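Local coordinates for Serine/threonine-protein kinase Tel1 (PDB 6SKY), which probably phosphorylates serine or threonine in [ST]-Q motifs of its protein substrates, using ATP, to switch on checkpoint signalling after DNA damage, at residues L1434-E1446 and Y1476-L1488. Sequence-based numbering, arbitrary orientation.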
loop_
_atom_site.group_PDB
_atom_site.type_symbol
_atom_site.label_atom_id
_atom_site.label_comp_id
_atom_site.label_asym_id
_atom_site.label_seq_id
_atom_site.Cartn_x
_atom_site.Cartn_y
_atom_site.Cartn_z
ATOM N N LEU A 1434 -15.647 -32.789 -69.020
ATOM C CA LEU A 1434 -16.949 -32.989 -69.643
ATOM C C LEU A 1434 -18.050 -33.086 -68.600
ATOM O O LEU A 1434 -19.111 -32.471 -68.749
ATOM C CB LEU A 1434 -16.922 -34.239 -70.518
ATOM C CG LEU A 1434 -16.265 -34.070 -71.883
ATOM C CD1 LEU A 1434 -16.125 -35.400 -72.575
ATOM C CD2 LEU A 1434 -17.080 -33.115 -72.724
ATOM N N LEU A 1435 -17.823 -33.862 -67.541
ATOM C CA LEU A 1435 -18.818 -33.956 -66.480
ATOM C C LEU A 1435 -19.100 -32.588 -65.875
ATOM O O LEU A 1435 -20.259 -32.155 -65.788
ATOM C CB LEU A 1435 -18.345 -34.933 -65.410
ATOM C CG LEU A 1435 -18.263 -36.404 -65.807
ATOM C CD1 LEU A 1435 -17.695 -37.231 -64.683
ATOM C CD2 LEU A 1435 -19.626 -36.910 -66.184
ATOM N N HIS A 1436 -18.043 -31.891 -65.454
ATOM C CA HIS A 1436 -18.201 -30.605 -64.795
ATOM C C HIS A 1436 -18.807 -29.556 -65.711
ATOM O O HIS A 1436 -19.386 -28.585 -65.219
ATOM C CB HIS A 1436 -16.845 -30.146 -64.269
ATOM C CG HIS A 1436 -16.878 -28.837 -63.547
ATOM N ND1 HIS A 1436 -16.674 -27.631 -64.181
ATOM C CD2 HIS A 1436 -17.072 -28.546 -62.240
ATOM C CE1 HIS A 1436 -16.751 -26.652 -63.298
ATOM N NE2 HIS A 1436 -16.993 -27.181 -62.113
ATOM N N SER A 1437 -18.698 -29.723 -67.026
ATOM C CA SER A 1437 -19.293 -28.757 -67.940
ATOM C C SER A 1437 -20.745 -29.078 -68.265
ATOM O O SER A 1437 -21.558 -28.162 -68.420
ATOM C CB SER A 1437 -18.479 -28.688 -69.228
ATOM O OG SER A 1437 -17.111 -28.479 -68.942
ATOM N N LEU A 1438 -21.091 -30.359 -68.385
ATOM C CA LEU A 1438 -22.479 -30.731 -68.630
ATOM C C LEU A 1438 -23.350 -30.526 -67.403
ATOM O O LEU A 1438 -24.578 -30.433 -67.540
ATOM C CB LEU A 1438 -22.566 -32.187 -69.075
ATOM C CG LEU A 1438 -21.909 -32.510 -70.407
ATOM C CD1 LEU A 1438 -21.803 -34.006 -70.584
ATOM C CD2 LEU A 1438 -22.697 -31.883 -71.530
ATOM N N ARG A 1439 -22.743 -30.481 -66.216
ATOM C CA ARG A 1439 -23.496 -30.205 -65.001
ATOM C C ARG A 1439 -24.285 -28.905 -65.088
ATOM O O ARG A 1439 -25.211 -28.700 -64.298
ATOM C CB ARG A 1439 -22.541 -30.165 -63.812
ATOM C CG ARG A 1439 -23.191 -30.376 -62.464
ATOM C CD ARG A 1439 -22.144 -30.390 -61.375
ATOM N NE ARG A 1439 -21.220 -29.279 -61.534
ATOM C CZ ARG A 1439 -21.442 -28.057 -61.067
ATOM N NH1 ARG A 1439 -22.558 -27.794 -60.403
ATOM N NH2 ARG A 1439 -20.547 -27.100 -61.262
ATOM N N VAL A 1440 -23.951 -28.026 -66.030
ATOM C CA VAL A 1440 -24.705 -26.790 -66.205
ATOM C C VAL A 1440 -25.999 -27.050 -66.958
ATOM O O VAL A 1440 -27.065 -26.552 -66.582
ATOM C CB VAL A 1440 -23.846 -25.740 -66.927
ATOM C CG1 VAL A 1440 -24.697 -24.554 -67.332
ATOM C CG2 VAL A 1440 -22.695 -25.303 -66.043
ATOM N N PHE A 1441 -25.927 -27.826 -68.041
ATOM C CA PHE A 1441 -27.117 -28.113 -68.829
ATOM C C PHE A 1441 -28.035 -29.109 -68.144
ATOM O O PHE A 1441 -29.229 -29.142 -68.452
ATOM C CB PHE A 1441 -26.723 -28.641 -70.204
ATOM C CG PHE A 1441 -25.757 -27.762 -70.927
ATOM C CD1 PHE A 1441 -26.153 -26.528 -71.405
ATOM C CD2 PHE A 1441 -24.452 -28.166 -71.130
ATOM C CE1 PHE A 1441 -25.264 -25.713 -72.068
ATOM C CE2 PHE A 1441 -23.562 -27.356 -71.794
ATOM C CZ PHE A 1441 -23.968 -26.129 -72.265
ATOM N N VAL A 1442 -27.505 -29.917 -67.226
ATOM C CA VAL A 1442 -28.328 -30.923 -66.559
ATOM C C VAL A 1442 -29.509 -30.288 -65.835
ATOM O O VAL A 1442 -30.577 -30.900 -65.715
ATOM C CB VAL A 1442 -27.446 -31.756 -65.609
ATOM C CG1 VAL A 1442 -28.283 -32.524 -64.617
ATOM C CG2 VAL A 1442 -26.589 -32.708 -66.409
ATOM N N VAL A 1443 -29.367 -29.047 -65.381
ATOM C CA VAL A 1443 -30.418 -28.399 -64.604
ATOM C C VAL A 1443 -31.106 -27.324 -65.435
ATOM O O VAL A 1443 -31.594 -26.325 -64.898
ATOM C CB VAL A 1443 -29.861 -27.813 -63.295
ATOM C CG1 VAL A 1443 -29.324 -28.919 -62.426
ATOM C CG2 VAL A 1443 -28.773 -26.802 -63.586
ATOM N N ASP A 1444 -31.143 -27.513 -66.749
ATOM C CA ASP A 1444 -31.850 -26.605 -67.637
ATOM C C ASP A 1444 -33.149 -27.254 -68.088
ATOM O O ASP A 1444 -33.107 -28.375 -68.612
ATOM C CB ASP A 1444 -30.981 -26.262 -68.842
ATOM C CG ASP A 1444 -31.569 -25.162 -69.686
ATOM O OD1 ASP A 1444 -32.366 -24.365 -69.152
ATOM O OD2 ASP A 1444 -31.239 -25.096 -70.887
ATOM N N PRO A 1445 -34.314 -26.621 -67.907
ATOM C CA PRO A 1445 -35.571 -27.260 -68.335
ATOM C C PRO A 1445 -35.586 -27.665 -69.798
ATOM O O PRO A 1445 -36.209 -28.677 -70.145
ATOM C CB PRO A 1445 -36.620 -26.184 -68.033
ATOM C CG PRO A 1445 -36.040 -25.417 -66.913
ATOM C CD PRO A 1445 -34.562 -25.367 -67.176
ATOM N N GLU A 1446 -34.925 -26.913 -70.667
ATOM C CA GLU A 1446 -34.683 -27.372 -72.024
ATOM C C GLU A 1446 -33.378 -28.153 -72.065
ATOM O O GLU A 1446 -32.487 -27.944 -71.240
ATOM C CB GLU A 1446 -34.619 -26.201 -73.004
ATOM C CG GLU A 1446 -35.727 -25.185 -72.823
ATOM C CD GLU A 1446 -35.272 -23.959 -72.055
ATOM O OE1 GLU A 1446 -34.053 -23.825 -71.817
ATOM O OE2 GLU A 1446 -36.133 -23.128 -71.694
ATOM N N TYR A 1476 -18.117 -33.800 -57.199
ATOM C CA TYR A 1476 -19.054 -33.836 -58.314
ATOM C C TYR A 1476 -20.401 -34.389 -57.880
ATOM O O TYR A 1476 -21.447 -33.855 -58.257
ATOM C CB TYR A 1476 -18.487 -34.664 -59.461
ATOM C CG TYR A 1476 -19.457 -34.789 -60.601
ATOM C CD1 TYR A 1476 -19.731 -33.707 -61.414
ATOM C CD2 TYR A 1476 -20.115 -35.980 -60.849
ATOM C CE1 TYR A 1476 -20.621 -33.805 -62.441
ATOM C CE2 TYR A 1476 -21.009 -36.086 -61.874
ATOM C CZ TYR A 1476 -21.259 -34.996 -62.668
ATOM O OH TYR A 1476 -22.150 -35.091 -63.701
ATOM N N ALA A 1477 -20.396 -35.452 -57.078
ATOM C CA ALA A 1477 -21.635 -36.028 -56.583
ATOM C C ALA A 1477 -22.392 -35.038 -55.716
ATOM O O ALA A 1477 -23.604 -34.874 -55.862
ATOM C CB ALA A 1477 -21.330 -37.301 -55.801
ATOM N N LEU A 1478 -21.692 -34.372 -54.799
ATOM C CA LEU A 1478 -22.351 -33.393 -53.944
ATOM C C LEU A 1478 -22.995 -32.288 -54.768
ATOM O O LEU A 1478 -24.180 -31.982 -54.596
ATOM C CB LEU A 1478 -21.348 -32.815 -52.952
ATOM C CG LEU A 1478 -21.829 -31.688 -52.051
ATOM C CD1 LEU A 1478 -23.114 -32.067 -51.366
ATOM C CD2 LEU A 1478 -20.764 -31.393 -51.034
ATOM N N SER A 1479 -22.231 -31.687 -55.683
ATOM C CA SER A 1479 -22.766 -30.590 -56.481
ATOM C C SER A 1479 -23.923 -31.051 -57.352
ATOM O O SER A 1479 -24.932 -30.348 -57.480
ATOM C CB SER A 1479 -21.664 -29.984 -57.344
ATOM O OG SER A 1479 -20.573 -29.563 -56.554
ATOM N N SER A 1480 -23.805 -32.237 -57.949
ATOM C CA SER A 1480 -24.834 -32.714 -58.861
ATOM C C SER A 1480 -26.115 -33.046 -58.116
ATOM O O SER A 1480 -27.208 -32.670 -58.548
ATOM C CB SER A 1480 -24.320 -33.931 -59.625
ATOM O OG SER A 1480 -25.191 -34.266 -60.686
ATOM N N LEU A 1481 -26.002 -33.751 -56.992
ATOM C CA LEU A 1481 -27.182 -34.078 -56.205
ATOM C C LEU A 1481 -27.852 -32.822 -55.670
ATOM O O LEU A 1481 -29.084 -32.733 -55.647
ATOM C CB LEU A 1481 -26.799 -35.016 -55.068
ATOM C CG LEU A 1481 -26.332 -36.397 -55.521
ATOM C CD1 LEU A 1481 -25.731 -37.160 -54.363
ATOM C CD2 LEU A 1481 -27.477 -37.174 -56.133
ATOM N N ALA A 1482 -27.062 -31.830 -55.253
ATOM C CA ALA A 1482 -27.646 -30.580 -54.785
ATOM C C ALA A 1482 -28.418 -29.879 -55.896
ATOM O O ALA A 1482 -29.567 -29.460 -55.703
ATOM C CB ALA A 1482 -26.550 -29.672 -54.235
ATOM N N ASP A 1483 -27.803 -29.743 -57.073
ATOM C CA ASP A 1483 -28.478 -29.040 -58.160
ATOM C C ASP A 1483 -29.689 -29.809 -58.669
ATOM O O ASP A 1483 -30.664 -29.194 -59.109
ATOM C CB ASP A 1483 -27.507 -28.764 -59.303
ATOM C CG ASP A 1483 -26.722 -27.484 -59.102
ATOM O OD1 ASP A 1483 -26.853 -26.874 -58.023
ATOM O OD2 ASP A 1483 -25.982 -27.083 -60.025
ATOM N N LEU A 1484 -29.661 -31.139 -58.609
ATOM C CA LEU A 1484 -30.844 -31.907 -58.979
ATOM C C LEU A 1484 -31.961 -31.705 -57.968
ATOM O O LEU A 1484 -33.103 -31.416 -58.342
ATOM C CB LEU A 1484 -30.498 -33.387 -59.108
ATOM C CG LEU A 1484 -29.757 -33.747 -60.390
ATOM C CD1 LEU A 1484 -29.437 -35.225 -60.423
ATOM C CD2 LEU A 1484 -30.575 -33.336 -61.597
ATOM N N ARG A 1485 -31.652 -31.848 -56.676
ATOM C CA ARG A 1485 -32.662 -31.646 -55.647
ATOM C C ARG A 1485 -33.281 -30.260 -55.736
ATOM O O ARG A 1485 -34.465 -30.092 -55.431
ATOM C CB ARG A 1485 -32.058 -31.870 -54.264
ATOM C CG ARG A 1485 -33.059 -31.755 -53.137
ATOM C CD ARG A 1485 -34.171 -32.774 -53.291
ATOM N NE ARG A 1485 -33.723 -34.124 -52.970
ATOM C CZ ARG A 1485 -34.434 -35.219 -53.210
ATOM N NH1 ARG A 1485 -35.623 -35.125 -53.784
ATOM N NH2 ARG A 1485 -33.953 -36.409 -52.882
ATOM N N VAL A 1486 -32.507 -29.259 -56.154
ATOM C CA VAL A 1486 -33.102 -27.948 -56.397
ATOM C C VAL A 1486 -33.937 -27.971 -57.671
ATOM O O VAL A 1486 -34.996 -27.340 -57.748
ATOM C CB VAL A 1486 -32.015 -26.860 -56.449
ATOM C CG1 VAL A 1486 -32.610 -25.527 -56.851
ATOM C CG2 VAL A 1486 -31.333 -26.736 -55.108
ATOM N N PHE A 1487 -33.485 -28.712 -58.684
ATOM C CA PHE A 1487 -34.188 -28.751 -59.962
ATOM C C PHE A 1487 -35.512 -29.495 -59.866
ATOM O O PHE A 1487 -36.446 -29.196 -60.617
ATOM C CB PHE A 1487 -33.290 -29.394 -61.018
ATOM C CG PHE A 1487 -33.950 -29.587 -62.353
ATOM C CD1 PHE A 1487 -34.347 -28.503 -63.109
ATOM C CD2 PHE A 1487 -34.142 -30.857 -62.863
ATOM C CE1 PHE A 1487 -34.941 -28.683 -64.337
ATOM C CE2 PHE A 1487 -34.737 -31.042 -64.093
ATOM C CZ PHE A 1487 -35.136 -29.954 -64.829
ATOM N N LEU A 1488 -35.615 -30.456 -58.959
ATOM C CA LEU A 1488 -36.834 -31.228 -58.804
ATOM C C LEU A 1488 -37.830 -30.510 -57.905
ATOM O O LEU A 1488 -37.738 -29.302 -57.700
ATOM C CB LEU A 1488 -36.513 -32.607 -58.239
ATOM C CG LEU A 1488 -35.508 -33.410 -59.057
ATOM C CD1 LEU A 1488 -35.286 -34.773 -58.448
ATOM C CD2 LEU A 1488 -35.991 -33.533 -60.480
#
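L1435 lies over one face of the Y1476 ring. Its CB makes a CH-pi contact 4.3 Å from the centroid of that ring, 27° off the normal. R1439 CD reaches the same ring obliquely, 3.9 Å from Y1476 CE1, and the R1439 guanidinium is turned nearly perpendicular to the ring (83°). S1479 CB covers one face of this guanidinium. D1483 OD2 sits at its edge and forms a long salt bridge, 3.5 Å from R1439 NH1. The R1439 chain leaves with CG anti to the backbone N and bends at chi3, which brings the guanidinium across S1479 CB to D1483. As a knob, R1439 fills a hole made by Y1476, S1479, S1480 and D1483. With an alanine at Y1476, L1435 CB would probably lose the ring face it packs on, and R1439 CD one wall of its hole.

Farther along, V1443 CA and V1442 O lie over one face of the F1487 ring, while P1445 N approaches obliquely. V1443 CG1 packs 3.6 Å from D1483 CB, and V1442 CG1 meets L1484 CD2 at 3.9 Å. Helix 1448-1461 borders this seam through L1458 on L1435 and T1455 on Y1476. Far from the ATP site, helices 1434-1441 and 1476-1487 run almost parallel (9°), their axes 10.8 Å apart at closest approach. Such helices, joined through helix 1448-1461 and short helix 1463-1466 and packed against the former, are characteristic of an alpha solenoid.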